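Local atomic coordinates of cystathionine gamma-synthase (Xanthomonas oryzae pv. oryzae KACC 10331, PDB entry 6LD7), a protein that probably uses pyridoxal 5'-phosphate to make cystathionine on the pathway to methionine. Residues L93-N96 with A97-P101. The protein carries 1 engineered substitution. Residues are numbered along the deposited sequence; the frame is centred on the assembly and turned at random.
Sequences LVLN and AVLQP
Leu95 and Leu99, one helical turn apart, run their branches alongside each other in one direction, with CD2 of Leu95 3.8 Å from CD1 of Leu99. Both leucines place CG beside the backbone N (chi1 -60° and -61°), which keeps the two branches in step. Val94 and Val98 repeat this pairing more loosely, CG1 of Val94 standing 4.1 Å from CG2 of Val98. Three i+4 to i backbone hydrogen bonds tie this turn together. Ala97 N reaches Leu93 O at 2.8 Å and Val98 N reaches Val94 O at 2.9 Å. In the last, Leu99 N meets Leu95 O at 3.1 Å, although Leu99 itself has already left helical geometry (psi 161°). CB of Leu99 also lies 3.3 Å from Leu95 O. Farther out, Leu95 packs on helix 113-124, the two valines and Leu99 on Leu151 of strand 151-155, and Ala97 on Leu233 and Trp236 of helix 227-240. The carbonyl oxygens of Asn96 and Leu99 both accept hydrogen bonds from Lys125 NZ of the second subunit, a placement consistent with favourable charge-dipole interaction. This is the C-terminal end of helix 87-98, set between sheet, neighbouring helices and subunit interface in the PLP-dependent aminotransferase-like fold.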
loop_
_atom_site.group_PDB
_atom_site.type_symbol
_atom_site.label_atom_id
_atom_site.label_comp_id
_atom_site.label_asym_id
_atom_site.label_seq_id
_atom_site.Cartn_x
_atom_site.Cartn_y
_atom_site.Cartn_z
ATOM N N LEU C 93 4.749 -12.815 22.999
ATOM C CA LEU C 93 3.468 -13.536 23.096
ATOM C C LEU C 93 3.618 -14.904 23.802
ATOM O O LEU C 93 2.872 -15.236 24.766
ATOM C CB LEU C 93 2.968 -13.677 21.672
ATOM C CG LEU C 93 1.712 -14.541 21.580
ATOM C CD1 LEU C 93 0.593 -13.990 22.430
ATOM C CD2 LEU C 93 1.289 -14.708 20.155
ATOM N N VAL C 94 4.591 -15.717 23.407
ATOM C CA VAL C 94 4.780 -17.043 24.042
ATOM C C VAL C 94 5.099 -16.889 25.532
ATOM O O VAL C 94 4.538 -17.632 26.280
ATOM C CB VAL C 94 5.893 -17.817 23.365
ATOM C CG1 VAL C 94 6.185 -19.089 24.127
ATOM C CG2 VAL C 94 5.567 -18.050 21.886
ATOM N N LEU C 95 6.016 -16.017 25.901
ATOM C CA LEU C 95 6.360 -15.771 27.319
ATOM C C LEU C 95 5.112 -15.467 28.143
ATOM O O LEU C 95 5.014 -16.008 29.249
ATOM C CB LEU C 95 7.349 -14.631 27.462
ATOM C CG LEU C 95 8.686 -14.833 26.745
ATOM C CD1 LEU C 95 9.518 -13.540 26.912
ATOM C CD2 LEU C 95 9.427 -16.036 27.281
ATOM N N ASN C 96 4.211 -14.635 27.629
ATOM C CA ASN C 96 2.984 -14.257 28.348
ATOM C C ASN C 96 1.961 -15.390 28.285
ATOM O O ASN C 96 1.234 -15.589 29.252
ATOM C CB ASN C 96 2.376 -13.000 27.739
ATOM C CG ASN C 96 3.073 -11.746 28.202
ATOM O OD1 ASN C 96 2.732 -11.212 29.264
ATOM N ND2 ASN C 96 4.000 -11.240 27.394
ATOM N N ALA C 97 1.843 -16.159 27.224
ATOM C CA ALA C 97 0.816 -17.207 27.219
ATOM C C ALA C 97 1.257 -18.376 28.097
ATOM O O ALA C 97 0.422 -19.122 28.616
ATOM C CB ALA C 97 0.554 -17.718 25.843
ATOM N N VAL C 98 2.539 -18.607 28.200
ATOM C CA VAL C 98 2.998 -19.865 28.806
ATOM C C VAL C 98 3.484 -19.683 30.230
ATOM O O VAL C 98 3.406 -20.658 30.917
ATOM C CB VAL C 98 4.077 -20.516 27.940
ATOM C CG1 VAL C 98 4.608 -21.743 28.571
ATOM C CG2 VAL C 98 3.495 -20.910 26.626
ATOM N N LEU C 99 4.208 -18.653 30.572
ATOM C CA LEU C 99 4.930 -18.572 31.870
ATOM C C LEU C 99 4.175 -17.684 32.863
ATOM O O LEU C 99 3.369 -16.828 32.451
ATOM C CB LEU C 99 6.291 -17.925 31.629
ATOM C CG LEU C 99 7.226 -18.649 30.687
ATOM C CD1 LEU C 99 8.520 -17.900 30.453
ATOM C CD2 LEU C 99 7.564 -19.979 31.290
ATOM N N GLN C 100 4.481 -17.837 34.133
ATOM C CA GLN C 100 4.052 -16.973 35.263
ATOM C C GLN C 100 5.110 -17.032 36.368
ATOM O O GLN C 100 5.942 -17.977 36.359
ATOM C CB GLN C 100 2.711 -17.485 35.768
ATOM C CG GLN C 100 2.776 -18.866 36.384
ATOM C CD GLN C 100 1.379 -19.251 36.794
ATOM O OE1 GLN C 100 0.417 -18.673 36.340
ATOM N NE2 GLN C 100 1.244 -20.174 37.714
ATOM N N PRO C 101 5.127 -16.093 37.352
ATOM C CA PRO C 101 6.155 -16.103 38.404
ATOM C C PRO C 101 6.200 -17.474 39.060
ATOM O O PRO C 101 5.177 -18.124 39.195
ATOM C CB PRO C 101 5.723 -14.948 39.357
ATOM C CG PRO C 101 5.099 -14.001 38.333
ATOM C CD PRO C 101 4.230 -14.937 37.506
#